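Local coordinates for antifreeze protein (PDB 3P4G) that binds ice, probably through ordered waters held on the surface of a calcium-stabilised, right-handed beta-helix, at residues A114-G128 with D133-G147. Residues are numbered along the deposited sequence; the frame is centred on the assembly and turned at random. Where two conformers were deposited one is given.
Sequences AVDAGTGNDEVYIGG and DLDAGTDNDNIQIGG. With CA (calcium ion), chain I; CA (calcium ion), chain H; CA (calcium ion), chain J; MG (magnesium ion), chain R.
Asn121 and Asn140 lie side by side on successive turns of the calcium-bound beta-helix, their amide planes only 13° apart. With CG anti to the carbonyl carbon and beside the backbone N (chi1 -58°), Asn121 brings OD1 to two donors, Asn140 N (2.8 Å) and Asn140 ND2 (2.8 Å). Were Asn121 replaced by an alanine, both N-H groups would probably lose this acceptor.

Next to the asparagines, Asp122 and Asp141 each bind one calcium through OD1 and another through OD2; two oxygens on one carboxylate let aspartate link successive ions. Asp122 OD2 and Asp141 OD1 share one ion, completed by carbonyls of Gly118, Gly120, Ala136 and Thr138. Glycine suits 118 and 137, where phi is positive; a CB on Gly137 would clash with Gly118 O.

Branched aliphatic side chains suit the buried interior, between two faces of the beta-helix whose strands here run parallel: Ile126 and Leu134 reach tip to tip (CD1 to CD1, 3.9 Å), while Ile145 runs beside Ile126. On the outer face the Gln144 amide lies alongside the Tyr125 ring, planes 48° apart.

Asp122 OD2 and Asp141 OD1, 3.1 Å apart on the same calcium, would probably repel one another without it, consistent with an ion-dependent fold.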
loop_
_atom_site.group_PDB
_atom_site.type_symbol
_atom_site.label_atom_id
_atom_site.label_comp_id
_atom_site.label_asym_id
_atom_site.label_seq_id
_atom_site.Cartn_x
_atom_site.Cartn_y
_atom_site.Cartn_z
ATOM N N ALA A 114 -12.531 1.139 12.425
ATOM C CA ALA A 114 -12.278 1.984 11.277
ATOM C C ALA A 114 -11.516 3.268 11.628
ATOM O O ALA A 114 -11.643 3.808 12.745
ATOM C CB ALA A 114 -13.581 2.336 10.622
ATOM N N VAL A 115 -10.700 3.749 10.696
ATOM C CA VAL A 115 -10.006 5.041 10.890
ATOM C C VAL A 115 -10.233 5.835 9.616
ATOM O O VAL A 115 -9.960 5.314 8.519
ATOM C CB VAL A 115 -8.495 4.862 11.060
ATOM C CG1 VAL A 115 -7.800 6.233 11.081
ATOM C CG2 VAL A 115 -8.202 4.072 12.351
ATOM N N ASP A 116 -10.711 7.087 9.753
ATOM C CA ASP A 116 -10.970 7.929 8.602
ATOM C C ASP A 116 -10.219 9.217 8.818
ATOM O O ASP A 116 -10.512 9.949 9.769
ATOM C CB ASP A 116 -12.502 8.179 8.509
ATOM C CG ASP A 116 -12.895 9.079 7.319
ATOM O OD1 ASP A 116 -12.037 9.450 6.476
ATOM O OD2 ASP A 116 -14.109 9.427 7.244
ATOM N N ALA A 117 -9.163 9.444 8.023
ATOM C CA ALA A 117 -8.368 10.655 8.204
ATOM C C ALA A 117 -9.040 11.853 7.554
ATOM O O ALA A 117 -8.692 13.007 7.872
ATOM C CB ALA A 117 -6.922 10.465 7.696
ATOM N N GLY A 118 -10.007 11.579 6.679
ATOM C CA GLY A 118 -10.855 12.583 6.013
ATOM C C GLY A 118 -10.142 13.395 4.947
ATOM O O GLY A 118 -9.035 13.057 4.490
ATOM N N THR A 119 -10.802 14.462 4.536
ATOM C CA THR A 119 -10.206 15.436 3.618
ATOM C C THR A 119 -8.966 16.049 4.335
ATOM O O THR A 119 -8.705 15.822 5.534
ATOM C CB THR A 119 -11.181 16.553 3.243
ATOM O OG1 THR A 119 -11.386 17.385 4.388
ATOM C CG2 THR A 119 -12.578 15.956 2.741
ATOM N N GLY A 120 -8.136 16.724 3.551
ATOM C CA GLY A 120 -6.888 17.277 4.085
ATOM C C GLY A 120 -5.718 16.332 3.871
ATOM O O GLY A 120 -5.897 15.113 3.596
ATOM N N ASN A 121 -4.529 16.884 4.072
ATOM C CA ASN A 121 -3.254 16.174 3.869
ATOM C C ASN A 121 -2.872 15.600 5.238
ATOM O O ASN A 121 -2.315 16.297 6.090
ATOM C CB ASN A 121 -2.179 17.127 3.357
ATOM C CG ASN A 121 -2.607 17.795 2.063
ATOM O OD1 ASN A 121 -2.672 17.158 1.014
ATOM N ND2 ASN A 121 -2.927 19.073 2.145
ATOM N N ASP A 122 -3.271 14.357 5.431
ATOM C CA ASP A 122 -3.187 13.754 6.781
ATOM C C ASP A 122 -1.957 12.867 6.932
ATOM O O ASP A 122 -1.532 12.236 5.973
ATOM C CB ASP A 122 -4.402 12.910 7.061
ATOM C CG ASP A 122 -5.719 13.720 6.891
ATOM O OD1 ASP A 122 -5.977 14.666 7.683
ATOM O OD2 ASP A 122 -6.484 13.448 5.963
ATOM N N GLU A 123 -1.519 12.711 8.178
ATOM C CA GLU A 123 -0.342 11.886 8.498
ATOM C C GLU A 123 -0.816 10.864 9.525
ATOM O O GLU A 123 -1.292 11.272 10.612
ATOM C CB GLU A 123 0.762 12.789 9.067
ATOM C CG GLU A 123 2.071 12.079 9.298
ATOM C CD GLU A 123 3.317 13.010 9.410
ATOM O OE1 GLU A 123 3.395 14.215 8.944
ATOM O OE2 GLU A 123 4.285 12.473 9.995
ATOM N N VAL A 124 -0.804 9.573 9.163
ATOM C CA VAL A 124 -1.325 8.507 10.068
ATOM C C VAL A 124 -0.198 7.519 10.334
ATOM O O VAL A 124 0.391 6.984 9.369
ATOM C CB VAL A 124 -2.552 7.775 9.452
ATOM C CG1 VAL A 124 -3.136 6.678 10.411
ATOM C CG2 VAL A 124 -3.650 8.756 9.127
ATOM N N TYR A 125 0.103 7.267 11.616
ATOM C CA TYR A 125 1.073 6.268 12.005
ATOM C C TYR A 125 0.324 5.315 12.953
ATOM O O TYR A 125 -0.353 5.778 13.925
ATOM C CB TYR A 125 2.213 6.924 12.787
ATOM C CG TYR A 125 3.240 5.983 13.364
ATOM C CD1 TYR A 125 4.491 5.833 12.758
ATOM C CD2 TYR A 125 2.982 5.238 14.542
ATOM C CE1 TYR A 125 5.429 4.962 13.267
ATOM C CE2 TYR A 125 3.921 4.380 15.057
ATOM C CZ TYR A 125 5.148 4.234 14.399
ATOM O OH TYR A 125 6.120 3.414 14.919
ATOM N N ILE A 126 0.414 4.022 12.632
ATOM C CA ILE A 126 -0.138 2.939 13.446
ATOM C C ILE A 126 1.057 1.994 13.680
ATOM O O ILE A 126 1.623 1.417 12.720
ATOM C CB ILE A 126 -1.276 2.241 12.755
ATOM C CG1 ILE A 126 -2.518 3.150 12.807
ATOM C CG2 ILE A 126 -1.612 0.855 13.417
ATOM C CD1 ILE A 126 -3.603 2.779 11.684
ATOM N N GLY A 127 1.422 1.821 14.944
ATOM C CA GLY A 127 2.651 1.055 15.285
ATOM C C GLY A 127 2.429 -0.480 15.161
ATOM O O GLY A 127 3.315 -1.274 14.768
ATOM N N GLY A 128 1.195 -0.869 15.414
ATOM C CA GLY A 128 0.818 -2.295 15.401
ATOM C C GLY A 128 0.196 -2.740 14.082
ATOM O O GLY A 128 0.542 -2.245 13.001
ATOM N N ASP A 133 -10.886 -1.077 8.792
ATOM C CA ASP A 133 -10.714 -0.454 7.491
ATOM C C ASP A 133 -10.251 0.958 7.649
ATOM O O ASP A 133 -10.870 1.732 8.359
ATOM C CB ASP A 133 -12.043 -0.398 6.710
ATOM C CG ASP A 133 -12.538 -1.768 6.298
ATOM O OD1 ASP A 133 -11.781 -2.781 6.309
ATOM O OD2 ASP A 133 -13.716 -1.846 5.936
ATOM N N LEU A 134 -9.159 1.284 6.982
ATOM C CA LEU A 134 -8.660 2.651 6.985
ATOM C C LEU A 134 -8.955 3.384 5.693
ATOM O O LEU A 134 -8.769 2.833 4.555
ATOM C CB LEU A 134 -7.135 2.621 7.215
ATOM C CG LEU A 134 -6.499 4.014 7.459
ATOM C CD1 LEU A 134 -5.293 3.821 8.346
ATOM C CD2 LEU A 134 -5.987 4.626 6.233
ATOM N N ASP A 135 -9.399 4.647 5.826
ATOM C CA ASP A 135 -9.559 5.495 4.647
ATOM C C ASP A 135 -8.806 6.792 4.868
ATOM O O ASP A 135 -9.123 7.533 5.803
ATOM C CB ASP A 135 -11.044 5.797 4.371
ATOM C CG ASP A 135 -11.264 6.318 2.961
ATOM O OD1 ASP A 135 -12.120 5.783 2.179
ATOM O OD2 ASP A 135 -10.509 7.176 2.556
ATOM N N ALA A 136 -7.774 7.057 4.056
ATOM C CA ALA A 136 -6.987 8.294 4.258
ATOM C C ALA A 136 -7.696 9.479 3.621
ATOM O O ALA A 136 -7.341 10.654 3.857
ATOM C CB ALA A 136 -5.570 8.137 3.676
ATOM N N GLY A 137 -8.715 9.194 2.791
ATOM C CA GLY A 137 -9.540 10.239 2.195
ATOM C C GLY A 137 -8.857 11.076 1.112
ATOM O O GLY A 137 -7.747 10.730 0.594
ATOM N N THR A 138 -9.491 12.188 0.779
ATOM C CA THR A 138 -8.957 13.109 -0.241
ATOM C C THR A 138 -7.619 13.711 0.214
ATOM O O THR A 138 -7.210 13.513 1.381
ATOM C CB THR A 138 -9.956 14.222 -0.608
ATOM O OG1 THR A 138 -10.129 15.116 0.506
ATOM C CG2 THR A 138 -11.345 13.623 -1.003
ATOM N N ASP A 139 -6.969 14.417 -0.721
ATOM C CA ASP A 139 -5.657 15.070 -0.502
ATOM C C ASP A 139 -4.506 14.057 -0.270
ATOM O O ASP A 139 -4.678 12.824 -0.374
ATOM C CB ASP A 139 -5.726 16.117 0.639
ATOM C CG ASP A 139 -5.869 17.551 0.140
ATOM O OD1 ASP A 139 -5.996 17.766 -1.109
ATOM O OD2 ASP A 139 -5.864 18.487 1.016
ATOM N N ASN A 140 -3.344 14.581 0.080
ATOM C CA ASN A 140 -2.094 13.820 -0.081
ATOM C C ASN A 140 -1.623 13.320 1.266
ATOM O O ASN A 140 -1.103 14.081 2.075
ATOM C CB ASN A 140 -1.097 14.746 -0.733
ATOM C CG ASN A 140 -1.718 15.458 -1.971
ATOM O OD1 ASN A 140 -1.716 14.905 -3.057
ATOM N ND2 ASN A 140 -2.327 16.615 -1.759
ATOM N N ASP A 141 -1.918 12.051 1.507
ATOM C CA ASP A 141 -1.774 11.462 2.839
ATOM C C ASP A 141 -0.548 10.577 2.986
ATOM O O ASP A 141 -0.134 9.871 2.042
ATOM C CB ASP A 141 -3.008 10.653 3.162
ATOM C CG ASP A 141 -4.298 11.481 2.978
ATOM O OD1 ASP A 141 -4.566 12.431 3.773
ATOM O OD2 ASP A 141 -5.105 11.117 2.104
ATOM N N ASN A 142 -0.007 10.602 4.193
ATOM C CA ASN A 142 1.076 9.704 4.585
ATOM C C ASN A 142 0.510 8.683 5.554
ATOM O O ASN A 142 -0.120 9.083 6.558
ATOM C CB ASN A 142 2.177 10.460 5.259
ATOM C CG ASN A 142 3.498 9.695 5.203
ATOM O OD1 ASN A 142 4.189 9.721 4.185
ATOM N ND2 ASN A 142 3.802 8.926 6.283
ATOM N N ILE A 143 0.630 7.384 5.192
ATOM C CA ILE A 143 0.159 6.271 6.062
ATOM C C ILE A 143 1.352 5.335 6.385
ATOM O O ILE A 143 2.056 4.850 5.466
ATOM C CB ILE A 143 -0.993 5.457 5.434
ATOM C CG1 ILE A 143 -2.178 6.381 5.034
ATOM C CG2 ILE A 143 -1.482 4.371 6.377
ATOM C CD1 ILE A 143 -2.173 6.691 3.562
ATOM N N GLN A 144 1.586 5.091 7.673
ATOM C CA GLN A 144 2.605 4.163 8.048
ATOM C C GLN A 144 1.969 3.149 9.010
ATOM O O GLN A 144 1.316 3.534 10.003
ATOM C CB GLN A 144 3.714 4.886 8.779
ATOM C CG GLN A 144 4.819 3.936 9.185
ATOM C CD GLN A 144 6.164 4.577 9.467
ATOM O OE1 GLN A 144 6.595 5.526 8.785
ATOM N NE2 GLN A 144 6.853 4.053 10.495
ATOM N N ILE A 145 2.146 1.881 8.672
ATOM C CA ILE A 145 1.594 0.745 9.464
ATOM C C ILE A 145 2.785 -0.114 9.817
ATOM O O ILE A 145 3.428 -0.676 8.912
ATOM C CB ILE A 145 0.562 -0.107 8.619
ATOM C CG1 ILE A 145 -0.498 0.733 7.932
ATOM C CG2 ILE A 145 -0.064 -1.304 9.497
ATOM C CD1 ILE A 145 -1.438 1.577 8.862
ATOM N N GLY A 146 3.078 -0.256 11.112
ATOM C CA GLY A 146 4.271 -0.971 11.555
ATOM C C GLY A 146 4.137 -2.466 11.321
ATOM O O GLY A 146 5.112 -3.115 10.965
ATOM N N GLY A 147 2.904 -2.966 11.469
ATOM C CA GLY A 147 2.628 -4.411 11.291
ATOM C C GLY A 147 2.004 -4.739 9.942
ATOM O O GLY A 147 2.497 -4.345 8.876
HETATM CA CA CA I . -6.790 12.947 3.685
HETATM CA CA CA H . -8.220 15.307 7.653
HETATM CA CA CA J . -5.482 10.624 -0.125
HETATM MG MG MG R . -6.841 20.268 0.921
HETATM O O HOH W 1 2.777 8.609 8.602
HETATM O O HOH W 2 -5.756 20.345 -0.908
HETATM O O HOH W 3 -5.258 21.131 1.855
#